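Hypothetical protein (Bacteroides fragilis, PDB 4JJA) is of unknown function but may act as an exo-beta-N-acetylmuramidase on peptidoglycan fragments. Local coordinates at residues A[110-115]-A[211-216]; A[143-148]-A[225-230]; A[219-224]-A[249-254]; A[240-245]-A[264-269]. All blocks are in the same frame, centred on the assembly; numbering follows the deposited sequence.

In the fold
The N-terminal, Rossmann-like part builds a parallel six-stranded sheet, and loop 110-115 follows its strand 104-107. Contact 1 joins this loop to 211-216 and closes an excursion of 95 residues that includes strands 136-140 and 197-200. Contact 2 crosses contact 1: 143-148, after strand 136-140, meets helix 224-233. The two touch directly, through hydrogen bonds from Gln110 to Pro143 and from Asn146 to Val112. Contact 3 crosses contact 2 and ties the lead-in to the same helix to the turn before strand 253-256. Contact 4 crosses contact 3 and lies in the C-terminal part, at the small antiparallel sheet. Helix 224-233 thus stands between the two parts of the fold.

Contact 1: residues A[110-115]-A[211-216]; sequences QDVGLR and YRLPIP
Gln110 meets Leu213 and Tyr211 where two loops of the Rossmann-like part come together. Loop 110-115 follows strand 104-107 of the parallel sheet, and loop 211-216 follows strand 197-200 at one edge of that sheet. The contact is buried.

The apolar part is carried by Leu213. Its CD2 lies 3.5 Å from CG of Gln110, and its CD1 is near the amide end. The two side chains cross obliquely. CG of Gln110, anti to the backbone N (chi1 -177°), is the methylene that meets Leu213 CD2. Val112 CG1 adds a looser approach to Leu213 CD2 at 4.4 Å. On another side Leu213 touches Ile227 of helix 224-233.

The polar part fixes the amide of Gln110. NE2 donates to Asp111 O at 2.9 Å, nearly straight at 169° and on a lone pair in the carbonyl plane. NE2 also bonds to Pro143 O, so both of its hydrogens have acceptors. OE1 points tip to tip at Tyr211, with amide and ring planes 32° apart. It comes within 3.7 Å of CE2. A water bridges the two ends: it donates to Gln110 OE1 at 2.7 Å and lies 2.8 Å from Tyr211 OH.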
loop_
_atom_site.group_PDB
_atom_site.type_symbol
_atom_site.label_atom_id
_atom_site.label_comp_id
_atom_site.label_asym_id
_atom_site.label_seq_id
_atom_site.Cartn_x
_atom_site.Cartn_y
_atom_site.Cartn_z
ATOM N N GLN A 110 1.853 -4.536 -7.526
ATOM C CA GLN A 110 1.433 -3.119 -7.563
ATOM C C GLN A 110 0.939 -2.665 -6.192
ATOM O O GLN A 110 -0.097 -3.133 -5.701
ATOM C CB GLN A 110 0.352 -2.894 -8.625
ATOM C CG GLN A 110 -0.063 -1.439 -8.745
ATOM C CD GLN A 110 1.092 -0.549 -9.188
ATOM O OE1 GLN A 110 1.594 -0.691 -10.296
ATOM N NE2 GLN A 110 1.523 0.358 -8.323
ATOM N N ASP A 111 1.648 -1.673 -5.622
ATOM C CA ASP A 111 1.389 -1.068 -4.341
ATOM C C ASP A 111 0.626 0.263 -4.512
ATOM O O ASP A 111 0.551 0.806 -5.620
ATOM C CB ASP A 111 2.786 -0.781 -3.674
ATOM C CG ASP A 111 2.675 -0.202 -2.329
ATOM O OD1 ASP A 111 1.876 -0.724 -1.532
ATOM O OD2 ASP A 111 3.368 0.824 -2.065
ATOM N N VAL A 112 0.157 0.868 -3.409
ATOM C CA VAL A 112 -0.504 2.181 -3.457
ATOM C C VAL A 112 0.162 3.278 -2.634
ATOM O O VAL A 112 -0.305 4.394 -2.619
ATOM C CB VAL A 112 -2.005 2.081 -3.126
ATOM C CG1 VAL A 112 -2.711 1.105 -4.103
ATOM C CG2 VAL A 112 -2.215 1.639 -1.724
ATOM N N GLY A 113 1.251 2.943 -1.949
ATOM C CA GLY A 113 2.067 3.958 -1.263
ATOM C C GLY A 113 1.683 4.436 0.105
ATOM O O GLY A 113 1.970 5.554 0.476
ATOM N N LEU A 114 1.012 3.570 0.875
ATOM C CA LEU A 114 0.570 3.909 2.202
ATOM C C LEU A 114 1.170 2.973 3.227
ATOM O O LEU A 114 1.266 1.764 3.039
ATOM C CB LEU A 114 -0.959 3.806 2.314
ATOM C CG LEU A 114 -1.726 5.048 1.912
ATOM C CD1 LEU A 114 -1.392 6.225 2.836
ATOM C CD2 LEU A 114 -1.561 5.336 0.417
ATOM N N ARG A 115 1.506 3.547 4.368
ATOM C CA ARG A 115 2.053 2.738 5.478
ATOM C C ARG A 115 1.111 1.641 5.970
ATOM O O ARG A 115 1.550 0.621 6.441
ATOM C CB ARG A 115 2.449 3.667 6.609
ATOM C CG ARG A 115 3.233 3.033 7.718
ATOM C CD ARG A 115 3.606 4.028 8.781
ATOM N NE ARG A 115 2.462 4.526 9.489
ATOM C CZ ARG A 115 2.341 5.761 9.984
ATOM N NH1 ARG A 115 3.294 6.672 9.818
ATOM N NH2 ARG A 115 1.201 6.099 10.624
ATOM N N TYR A 211 1.286 7.969 -12.357
ATOM C CA TYR A 211 0.931 6.709 -12.961
ATOM C C TYR A 211 -0.418 6.260 -12.517
ATOM O O TYR A 211 -0.719 6.284 -11.324
ATOM C CB TYR A 211 1.968 5.674 -12.627
ATOM C CG TYR A 211 1.711 4.285 -13.172
ATOM C CD1 TYR A 211 1.998 3.938 -14.485
ATOM C CD2 TYR A 211 1.243 3.271 -12.342
ATOM C CE1 TYR A 211 1.818 2.653 -14.924
ATOM C CE2 TYR A 211 1.084 1.986 -12.769
ATOM C CZ TYR A 211 1.400 1.671 -14.074
ATOM O OH TYR A 211 1.214 0.347 -14.463
ATOM N N ARG A 212 -1.216 5.763 -13.462
ATOM C CA ARG A 212 -2.558 5.254 -13.205
ATOM C C ARG A 212 -2.559 3.743 -13.327
ATOM O O ARG A 212 -1.968 3.196 -14.247
ATOM C CB ARG A 212 -3.543 5.876 -14.197
ATOM C CG ARG A 212 -3.674 7.344 -13.975
ATOM C CD ARG A 212 -4.663 8.030 -14.848
ATOM N NE ARG A 212 -6.034 7.858 -14.525
ATOM C CZ ARG A 212 -6.724 8.660 -13.717
ATOM N NH1 ARG A 212 -6.171 9.670 -13.083
ATOM N NH2 ARG A 212 -7.995 8.430 -13.583
ATOM N N LEU A 213 -3.158 3.077 -12.370
ATOM C CA LEU A 213 -3.084 1.641 -12.258
ATOM C C LEU A 213 -4.080 1.007 -13.223
ATOM O O LEU A 213 -5.255 1.309 -13.174
ATOM C CB LEU A 213 -3.447 1.203 -10.838
ATOM C CG LEU A 213 -2.312 1.284 -9.838
ATOM C CD1 LEU A 213 -1.564 2.539 -9.708
ATOM C CD2 LEU A 213 -2.763 0.789 -8.503
ATOM N N PRO A 214 -3.618 0.103 -14.091
ATOM C CA PRO A 214 -4.557 -0.538 -15.016
ATOM C C PRO A 214 -5.483 -1.531 -14.356
ATOM O O PRO A 214 -6.587 -1.779 -14.884
ATOM C CB PRO A 214 -3.619 -1.233 -16.009
ATOM C CG PRO A 214 -2.316 -1.500 -15.201
ATOM C CD PRO A 214 -2.203 -0.292 -14.348
ATOM N N ILE A 215 -5.030 -2.132 -13.247
ATOM C CA ILE A 215 -5.697 -3.259 -12.573
ATOM C C ILE A 215 -5.930 -2.819 -11.103
ATOM O O ILE A 215 -4.985 -2.396 -10.425
ATOM C CB ILE A 215 -4.801 -4.557 -12.605
ATOM C CG1 ILE A 215 -4.494 -4.970 -14.069
ATOM C CG2 ILE A 215 -5.413 -5.669 -11.794
ATOM C CD1 ILE A 215 -3.535 -6.160 -14.223
ATOM N N PRO A 216 -7.161 -2.987 -10.585
ATOM C CA PRO A 216 -7.386 -2.558 -9.187
ATOM C C PRO A 216 -6.535 -3.345 -8.215
ATOM O O PRO A 216 -6.550 -4.568 -8.237
ATOM C CB PRO A 216 -8.885 -2.890 -8.951
ATOM C CG PRO A 216 -9.139 -4.007 -9.957
ATOM C CD PRO A 216 -8.363 -3.615 -11.175
HETATM O O HOH W 1 1.028 -1.853 -12.681
#

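Contact 2: residues A[143-148]-A[225-230]; sequences PNPNGH and KAIYLY
Asn146 and Tyr228 both have CG anti to the carbonyl carbon and beside the backbone N (chi1 -76° and -63°). From there the Asn146 amide reaches the helix backbone, and the Tyr228 ring reaches back to the loop. In Ile227 it is CG2 that is anti to the backbone N, and this methyl meets the loop.

ND2 of Asn146 donates to Ile227 O at 3.1 Å. The bond is straight, 176° at the hydrogen. The acceptor lies in the amide plane, but the donor stands above the carbonyl plane. ND2 also bonds to Val112 O, so the amide links helix 224-233 to two loops of the Rossmann-like part. OD1 of Asn146 faces the edge of the Tyr228 ring, 3.7 Å from CD1.

The loop is shaped by a type I beta turn from Asn144 to Gly147. An Asx turn lies inside it: Asn144 OD1 accepts from Asn146 N at 2.8 Å. The turn presents Pro145 O to the edge of the Tyr228 ring, 3.4 Å from CE1. The Pro145 ring crosses Ile227 at about a right angle, with CG 3.9 Å from CG2.

Two waters complete the interface. One donates to Pro145 O and accepts from Tyr228 OH at 2.6 Å. The other donates to Asn146 OD1 and to Tyr228 O, which joins the amide to the helix a second time. Elsewhere the Tyr228 ring packs edge-to-face on Trp298 of helix 294-300.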
loop_
_atom_site.group_PDB
_atom_site.type_symbol
_atom_site.label_atom_id
_atom_site.label_comp_id
_atom_site.label_asym_id
_atom_site.label_seq_id
_atom_site.Cartn_x
_atom_site.Cartn_y
_atom_site.Cartn_z
ATOM N N PRO A 143 5.513 1.732 -10.437
ATOM C CA PRO A 143 5.305 3.037 -9.831
ATOM C C PRO A 143 4.533 3.024 -8.534
ATOM O O PRO A 143 3.741 2.118 -8.306
ATOM C CB PRO A 143 4.505 3.815 -10.906
ATOM C CG PRO A 143 4.926 3.198 -12.171
ATOM C CD PRO A 143 5.033 1.724 -11.827
ATOM N N ASN A 144 4.786 4.040 -7.714
ATOM C CA ASN A 144 3.930 4.340 -6.582
ATOM C C ASN A 144 2.943 5.394 -7.061
ATOM O O ASN A 144 3.370 6.498 -7.394
ATOM C CB ASN A 144 4.792 4.854 -5.427
ATOM C CG ASN A 144 3.994 5.212 -4.197
ATOM O OD1 ASN A 144 2.758 5.299 -4.245
ATOM N ND2 ASN A 144 4.717 5.492 -3.099
ATOM N N PRO A 145 1.625 5.091 -7.114
ATOM C CA PRO A 145 0.679 6.092 -7.599
ATOM C C PRO A 145 0.555 7.299 -6.677
ATOM O O PRO A 145 0.040 8.326 -7.071
ATOM C CB PRO A 145 -0.632 5.313 -7.678
ATOM C CG PRO A 145 -0.485 4.248 -6.606
ATOM C CD PRO A 145 0.954 3.845 -6.672
ATOM N N ASN A 146 1.025 7.143 -5.437
ATOM C CA ASN A 146 1.130 8.208 -4.444
ATOM C C ASN A 146 2.615 8.549 -4.170
ATOM O O ASN A 146 2.977 8.983 -3.083
ATOM C CB ASN A 146 0.371 7.820 -3.152
ATOM C CG ASN A 146 -1.115 7.962 -3.323
ATOM O OD1 ASN A 146 -1.597 9.064 -3.663
ATOM N ND2 ASN A 146 -1.873 6.920 -2.986
ATOM N N GLY A 147 3.446 8.395 -5.186
ATOM C CA GLY A 147 4.875 8.640 -5.083
ATOM C C GLY A 147 5.279 10.080 -5.200
ATOM O O GLY A 147 6.476 10.371 -5.091
ATOM N N HIS A 148 4.318 10.959 -5.415
ATOM C CA HIS A 148 4.568 12.351 -5.706
ATOM C C HIS A 148 4.686 13.204 -4.459
ATOM O O HIS A 148 4.963 14.412 -4.577
ATOM C CB HIS A 148 3.473 12.921 -6.621
ATOM C CG HIS A 148 2.080 12.716 -6.099
ATOM N ND1 HIS A 148 1.513 11.460 -6.032
ATOM C CD2 HIS A 148 1.164 13.582 -5.601
ATOM C CE1 HIS A 148 0.297 11.571 -5.509
ATOM N NE2 HIS A 148 0.049 12.853 -5.251
ATOM N N LYS A 225 -9.438 7.897 -8.113
ATOM C CA LYS A 225 -9.990 8.785 -7.136
ATOM C C LYS A 225 -9.876 8.166 -5.732
ATOM O O LYS A 225 -9.449 8.818 -4.770
ATOM C CB LYS A 225 -11.457 9.123 -7.439
ATOM C CG LYS A 225 -11.944 10.392 -6.825
ATOM C CD LYS A 225 -11.431 11.624 -7.605
ATOM C CE LYS A 225 -12.113 11.840 -8.941
ATOM N NZ LYS A 225 -11.323 12.871 -9.643
ATOM N N ALA A 226 -10.247 6.894 -5.638
ATOM C CA ALA A 226 -10.179 6.171 -4.368
ATOM C C ALA A 226 -8.719 6.117 -3.915
ATOM O O ALA A 226 -8.418 6.293 -2.753
ATOM C CB ALA A 226 -10.732 4.762 -4.556
ATOM N N ILE A 227 -7.793 5.833 -4.829
ATOM C CA ILE A 227 -6.349 5.704 -4.501
ATOM C C ILE A 227 -5.808 7.031 -4.011
ATOM O O ILE A 227 -4.983 7.069 -3.108
ATOM C CB ILE A 227 -5.579 5.104 -5.695
ATOM C CG1 ILE A 227 -5.991 3.628 -5.822
ATOM C CG2 ILE A 227 -4.039 5.272 -5.521
ATOM C CD1 ILE A 227 -5.553 2.942 -7.042
ATOM N N TYR A 228 -6.213 8.128 -4.632
ATOM C CA TYR A 228 -5.743 9.420 -4.192
ATOM C C TYR A 228 -6.339 9.895 -2.879
ATOM O O TYR A 228 -5.696 10.602 -2.112
ATOM C CB TYR A 228 -5.945 10.482 -5.270
ATOM C CG TYR A 228 -5.167 10.238 -6.555
ATOM C CD1 TYR A 228 -3.813 9.865 -6.530
ATOM C CD2 TYR A 228 -5.722 10.483 -7.783
ATOM C CE1 TYR A 228 -3.072 9.684 -7.680
ATOM C CE2 TYR A 228 -4.993 10.317 -8.964
ATOM C CZ TYR A 228 -3.677 9.920 -8.939
ATOM O OH TYR A 228 -2.965 9.766 -10.097
ATOM N N LEU A 229 -7.594 9.535 -2.631
ATOM C CA LEU A 229 -8.268 9.855 -1.370
ATOM C C LEU A 229 -7.917 8.937 -0.207
ATOM O O LEU A 229 -8.055 9.315 0.944
ATOM C CB LEU A 229 -9.798 9.876 -1.589
ATOM C CG LEU A 229 -10.341 11.117 -2.298
ATOM C CD1 LEU A 229 -11.795 10.881 -2.705
ATOM C CD2 LEU A 229 -10.204 12.332 -1.407
ATOM N N TYR A 230 -7.421 7.731 -0.516
ATOM C CA TYR A 230 -7.122 6.718 0.450
ATOM C C TYR A 230 -6.301 7.230 1.651
ATOM O O TYR A 230 -6.656 6.886 2.806
ATOM C CB TYR A 230 -6.506 5.506 -0.276
ATOM C CG TYR A 230 -6.173 4.305 0.541
ATOM C CD1 TYR A 230 -7.142 3.514 1.123
ATOM C CD2 TYR A 230 -4.874 3.873 0.633
ATOM C CE1 TYR A 230 -6.816 2.393 1.870
ATOM C CE2 TYR A 230 -4.528 2.754 1.365
ATOM C CZ TYR A 230 -5.487 2.031 2.011
ATOM O OH TYR A 230 -5.113 0.918 2.746
HETATM O O HOH W 2 -0.610 8.609 -9.792
HETATM O O HOH W 3 -2.999 10.993 -2.393
#

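Contact 3: residues A[219-224]-A[249-254]; sequences PNLPNM and LPFQVY
Asn220, Leu221, Pro222 and Asn223 pack against Pro250, Phe251 and Gln252 in a partly buried contact of mixed character. It joins the lead-in to helix 224-233 to a type II beta turn, Leu249 to Gln252, just before strand 253-256.

The Pro250 ring fits against Asn220 and Pro222. Its CB is 3.6 Å from Asn220 OD1, and its CG is 3.7 Å from Pro222 CD. Asn220 O sits at the edge of the Phe251 ring, near its plane, 3.2 Å from CD2. Leu221 CD2 meets the same ring atom at 3.8 Å, from an oblique direction.

One side-chain hydrogen bond joins the segments. Asn223 ND2 donates to Gln252 OE1 at 3.1 Å, 165° at the hydrogen, with the amide planes 75° apart. Both amides have a second role. Gln252 NE2 donates to Pro250 O at 3.0 Å, across its own turn. Asn223 is the N-cap of helix 224-233. With its CG between the backbone N and the carbonyl carbon (chi1 64°), its amide turns back over the helix start, where OD1 accepts from Ala226 N.

Phe251 also packs edge-to-face on Tyr230 of that helix and touches Ala226 and Ile233. Gln252 pairs through its backbone with Leu289, next to strand 284-288.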
loop_
_atom_site.group_PDB
_atom_site.type_symbol
_atom_site.label_atom_id
_atom_site.label_comp_id
_atom_site.label_asym_id
_atom_site.label_seq_id
_atom_site.Cartn_x
_atom_site.Cartn_y
_atom_site.Cartn_z
ATOM N N PRO A 219 -10.046 -4.809 -4.079
ATOM C CA PRO A 219 -11.381 -4.628 -4.697
ATOM C C PRO A 219 -11.999 -3.237 -4.434
ATOM O O PRO A 219 -12.691 -2.676 -5.280
ATOM C CB PRO A 219 -12.190 -5.740 -4.065
ATOM C CG PRO A 219 -11.160 -6.859 -3.891
ATOM C CD PRO A 219 -9.918 -6.135 -3.448
ATOM N N ASN A 220 -11.792 -2.721 -3.220
ATOM C CA ASN A 220 -12.387 -1.443 -2.803
ATOM C C ASN A 220 -11.501 -0.231 -3.089
ATOM O O ASN A 220 -11.788 0.850 -2.620
ATOM C CB ASN A 220 -12.895 -1.497 -1.340
ATOM C CG ASN A 220 -14.111 -2.365 -1.238
ATOM O OD1 ASN A 220 -15.162 -2.000 -1.722
ATOM N ND2 ASN A 220 -13.953 -3.561 -0.700
ATOM N N LEU A 221 -10.480 -0.416 -3.919
ATOM C CA LEU A 221 -9.725 0.692 -4.527
ATOM C C LEU A 221 -9.914 0.611 -6.029
ATOM O O LEU A 221 -8.995 0.271 -6.791
ATOM C CB LEU A 221 -8.234 0.635 -4.124
ATOM C CG LEU A 221 -7.954 0.898 -2.651
ATOM C CD1 LEU A 221 -6.473 0.657 -2.356
ATOM C CD2 LEU A 221 -8.360 2.329 -2.277
ATOM N N PRO A 222 -11.146 0.898 -6.490
ATOM C CA PRO A 222 -11.481 0.516 -7.851
ATOM C C PRO A 222 -10.982 1.491 -8.869
ATOM O O PRO A 222 -10.991 1.121 -10.063
ATOM C CB PRO A 222 -13.003 0.512 -7.845
ATOM C CG PRO A 222 -13.343 1.518 -6.808
ATOM C CD PRO A 222 -12.344 1.268 -5.717
ATOM N N ASN A 223 -10.670 2.716 -8.473
ATOM C CA ASN A 223 -10.307 3.784 -9.384
ATOM C C ASN A 223 -9.220 4.694 -8.774
ATOM O O ASN A 223 -8.832 4.532 -7.609
ATOM C CB ASN A 223 -11.544 4.574 -9.860
ATOM C CG ASN A 223 -12.251 5.291 -8.727
ATOM O OD1 ASN A 223 -11.692 5.460 -7.672
ATOM N ND2 ASN A 223 -13.469 5.682 -8.940
HETATM N N MSE A 224 -8.741 5.645 -9.572
HETATM C CA MSE A 224 -7.702 6.499 -9.107
HETATM C C MSE A 224 -8.189 7.509 -8.064
HETATM O O MSE A 224 -7.418 7.895 -7.182
HETATM C CB MSE A 224 -6.958 7.185 -10.242
HETATM C CG MSE A 224 -6.191 6.190 -11.135
HETATM SE SE MSE A 224 -4.960 5.101 -10.146
HETATM C CE MSE A 224 -3.813 6.497 -9.489
ATOM N N LEU A 249 -18.958 3.725 -4.441
ATOM C CA LEU A 249 -17.978 4.774 -4.235
ATOM C C LEU A 249 -17.066 4.530 -3.021
ATOM O O LEU A 249 -16.852 5.416 -2.196
ATOM C CB LEU A 249 -18.694 6.138 -4.127
ATOM C CG LEU A 249 -19.434 6.629 -5.343
ATOM C CD1 LEU A 249 -20.221 7.910 -5.004
ATOM C CD2 LEU A 249 -18.516 6.833 -6.529
ATOM N N PRO A 250 -16.488 3.326 -2.921
ATOM C CA PRO A 250 -15.609 3.085 -1.765
ATOM C C PRO A 250 -14.419 4.013 -1.763
ATOM O O PRO A 250 -13.818 4.299 -2.779
ATOM C CB PRO A 250 -15.187 1.633 -1.931
ATOM C CG PRO A 250 -15.262 1.403 -3.389
ATOM C CD PRO A 250 -16.472 2.210 -3.872
ATOM N N PHE A 251 -14.096 4.495 -0.566
ATOM C CA PHE A 251 -13.011 5.446 -0.334
ATOM C C PHE A 251 -13.235 6.799 -0.967
ATOM O O PHE A 251 -12.333 7.633 -0.956
ATOM C CB PHE A 251 -11.614 4.898 -0.649
ATOM C CG PHE A 251 -11.175 3.829 0.315
ATOM C CD1 PHE A 251 -10.637 4.157 1.535
ATOM C CD2 PHE A 251 -11.357 2.513 0.023
ATOM C CE1 PHE A 251 -10.278 3.174 2.418
ATOM C CE2 PHE A 251 -10.984 1.554 0.905
ATOM C CZ PHE A 251 -10.477 1.865 2.107
ATOM N N GLN A 252 -14.469 7.081 -1.404
ATOM C CA GLN A 252 -14.779 8.331 -2.081
ATOM C C GLN A 252 -15.939 9.077 -1.450
ATOM O O GLN A 252 -16.416 10.067 -1.980
ATOM C CB GLN A 252 -15.066 8.076 -3.559
ATOM C CG GLN A 252 -13.891 7.484 -4.336
ATOM C CD GLN A 252 -14.346 6.724 -5.545
ATOM O OE1 GLN A 252 -14.554 7.341 -6.595
ATOM N NE2 GLN A 252 -14.587 5.426 -5.406
ATOM N N VAL A 253 -16.419 8.554 -0.313
ATOM C CA VAL A 253 -17.509 9.114 0.488
ATOM C C VAL A 253 -17.199 8.890 1.959
ATOM O O VAL A 253 -16.353 8.032 2.288
ATOM C CB VAL A 253 -18.877 8.474 0.111
ATOM C CG1 VAL A 253 -19.210 8.562 -1.378
ATOM C CG2 VAL A 253 -18.910 7.017 0.601
ATOM N N TYR A 254 -17.900 9.608 2.828
ATOM C CA TYR A 254 -17.907 9.220 4.236
ATOM C C TYR A 254 -19.252 9.540 4.837
ATOM O O TYR A 254 -19.911 10.486 4.438
ATOM C CB TYR A 254 -16.758 9.835 5.039
ATOM C CG TYR A 254 -16.788 11.319 5.205
ATOM C CD1 TYR A 254 -16.224 12.155 4.229
ATOM C CD2 TYR A 254 -17.347 11.915 6.322
ATOM C CE1 TYR A 254 -16.179 13.532 4.420
ATOM C CE2 TYR A 254 -17.325 13.278 6.489
ATOM C CZ TYR A 254 -16.744 14.092 5.555
ATOM O OH TYR A 254 -16.714 15.464 5.715
#

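Contact 4: residues A[240-245]-A[264-269]; sequences PVSLGR and YNFTPR
An ST turn at Ser242 packs against the edge strand 265-266 of the small antiparallel sheet in the C-terminal part. Ser242 OG accepts from Gly244 N at 3.0 Å, 163° at the hydrogen, and this shapes the loop that meets Phe266 and Pro268. OG, anti to the backbone N (chi1 173°), lies where it can both accept from Gly244 N and touch the Phe266 ring edge.

Phe266 turns its ring edge to the serine. OG lies near the ring plane, 3.3 Å from CE2, and Ser242 CB is in plane beside it, 3.8 Å from the same atom. Gly244 CA approaches Phe266 CE2 obliquely at 4.3 Å.

The rest is van der Waals contact at Pro268. The proline passes Ser242 OG with CG at 3.9 Å.

Around this contact, Phe266 also touches Val253 and Cys284 of the neighbouring strands. The guanidinium of Arg245 is engaged elsewhere, in a salt bridge with Glu237 and a hydrogen bond to a bound glycerol, probably from the crystallisation liquor. Arg245 meets the second segment through its backbone: its O lies 3.4 Å from Pro268 CB.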
loop_
_atom_site.group_PDB
_atom_site.type_symbol
_atom_site.label_atom_id
_atom_site.label_comp_id
_atom_site.label_asym_id
_atom_site.label_seq_id
_atom_site.Cartn_x
_atom_site.Cartn_y
_atom_site.Cartn_z
ATOM N N PRO A 240 -16.032 4.767 13.748
ATOM C CA PRO A 240 -17.218 4.042 13.267
ATOM C C PRO A 240 -17.805 4.515 11.938
ATOM O O PRO A 240 -18.826 4.004 11.489
ATOM C CB PRO A 240 -18.231 4.255 14.381
ATOM C CG PRO A 240 -17.614 5.084 15.363
ATOM C CD PRO A 240 -16.339 5.617 14.887
ATOM N N VAL A 241 -17.193 5.511 11.329
ATOM C CA VAL A 241 -17.728 6.146 10.121
ATOM C C VAL A 241 -17.511 5.208 8.932
ATOM O O VAL A 241 -16.440 4.640 8.762
ATOM C CB VAL A 241 -17.036 7.509 9.885
ATOM C CG1 VAL A 241 -17.466 8.138 8.626
ATOM C CG2 VAL A 241 -17.265 8.426 11.069
ATOM N N SER A 242 -18.530 5.053 8.089
ATOM C CA SER A 242 -18.379 4.317 6.845
ATOM C C SER A 242 -17.616 5.185 5.830
ATOM O O SER A 242 -17.900 6.387 5.686
ATOM C CB SER A 242 -19.753 3.965 6.226
ATOM O OG SER A 242 -19.589 3.389 4.916
ATOM N N LEU A 243 -16.741 4.526 5.065
ATOM C CA LEU A 243 -16.039 5.171 3.974
ATOM C C LEU A 243 -16.496 4.617 2.624
ATOM O O LEU A 243 -15.811 4.764 1.590
ATOM C CB LEU A 243 -14.528 5.104 4.170
ATOM C CG LEU A 243 -13.902 3.748 4.452
ATOM C CD1 LEU A 243 -13.867 2.821 3.242
ATOM C CD2 LEU A 243 -12.468 3.944 4.973
ATOM N N GLY A 244 -17.673 3.976 2.623
ATOM C CA GLY A 244 -18.275 3.550 1.363
ATOM C C GLY A 244 -18.052 2.124 0.942
ATOM O O GLY A 244 -18.459 1.760 -0.171
ATOM N N ARG A 245 -17.409 1.308 1.764
ATOM C CA ARG A 245 -17.433 -0.143 1.440
ATOM C C ARG A 245 -18.900 -0.576 1.400
ATOM O O ARG A 245 -19.666 -0.239 2.281
ATOM C CB ARG A 245 -16.667 -0.966 2.423
ATOM C CG ARG A 245 -15.163 -0.755 2.410
ATOM C CD ARG A 245 -14.566 -1.663 3.515
ATOM N NE ARG A 245 -13.180 -1.337 3.840
ATOM C CZ ARG A 245 -12.126 -1.814 3.227
ATOM N NH1 ARG A 245 -12.261 -2.758 2.310
ATOM N NH2 ARG A 245 -10.906 -1.429 3.599
ATOM N N TYR A 264 -26.054 14.407 1.281
ATOM C CA TYR A 264 -25.773 13.144 0.634
ATOM C C TYR A 264 -26.027 12.009 1.608
ATOM O O TYR A 264 -25.770 12.145 2.792
ATOM C CB TYR A 264 -24.329 13.132 0.131
ATOM C CG TYR A 264 -23.887 11.834 -0.485
ATOM C CD1 TYR A 264 -24.385 11.427 -1.724
ATOM C CD2 TYR A 264 -22.961 11.041 0.137
ATOM C CE1 TYR A 264 -23.998 10.206 -2.291
ATOM C CE2 TYR A 264 -22.538 9.854 -0.412
ATOM C CZ TYR A 264 -23.067 9.428 -1.599
ATOM O OH TYR A 264 -22.707 8.225 -2.119
ATOM N N ASN A 265 -26.477 10.886 1.085
ATOM C CA ASN A 265 -26.623 9.685 1.854
ATOM C C ASN A 265 -26.381 8.472 0.994
ATOM O O ASN A 265 -26.399 8.550 -0.241
ATOM C CB ASN A 265 -27.956 9.637 2.579
ATOM C CG ASN A 265 -29.124 9.699 1.679
ATOM O OD1 ASN A 265 -29.380 8.788 0.877
ATOM N ND2 ASN A 265 -29.904 10.754 1.855
ATOM N N PHE A 266 -26.070 7.371 1.643
ATOM C CA PHE A 266 -25.794 6.091 1.014
ATOM C C PHE A 266 -26.085 4.981 1.965
ATOM O O PHE A 266 -26.081 5.177 3.158
ATOM C CB PHE A 266 -24.340 6.021 0.524
ATOM C CG PHE A 266 -23.314 6.162 1.598
ATOM C CD1 PHE A 266 -22.857 7.415 1.975
ATOM C CD2 PHE A 266 -22.781 5.053 2.238
ATOM C CE1 PHE A 266 -21.893 7.526 2.983
ATOM C CE2 PHE A 266 -21.792 5.209 3.230
ATOM C CZ PHE A 266 -21.356 6.443 3.602
ATOM N N THR A 267 -26.285 3.781 1.450
ATOM C CA THR A 267 -26.512 2.627 2.279
ATOM C C THR A 267 -25.589 1.509 1.855
ATOM O O THR A 267 -25.746 0.912 0.784
ATOM C CB THR A 267 -27.990 2.132 2.166
ATOM O OG1 THR A 267 -28.874 3.223 2.494
ATOM C CG2 THR A 267 -28.230 0.916 3.060
ATOM N N PRO A 268 -24.596 1.187 2.694
ATOM C CA PRO A 268 -23.761 0.036 2.399
ATOM C C PRO A 268 -24.589 -1.255 2.240
ATOM O O PRO A 268 -25.492 -1.540 3.048
ATOM C CB PRO A 268 -22.805 -0.022 3.608
ATOM C CG PRO A 268 -22.800 1.401 4.106
ATOM C CD PRO A 268 -24.221 1.828 3.958
ATOM N N ARG A 269 -24.270 -2.071 1.234
ATOM C CA ARG A 269 -24.920 -3.342 0.967
ATOM C C ARG A 269 -23.916 -4.467 1.019
ATOM O O ARG A 269 -22.705 -4.261 0.872
ATOM C CB ARG A 269 -25.598 -3.300 -0.393
ATOM C CG ARG A 269 -26.634 -2.245 -0.488
ATOM C CD ARG A 269 -27.762 -2.371 0.539
ATOM N NE ARG A 269 -28.816 -1.414 0.286
ATOM C CZ ARG A 269 -29.875 -1.247 1.058
ATOM N NH1 ARG A 269 -30.031 -1.984 2.141
ATOM N NH2 ARG A 269 -30.788 -0.338 0.762
#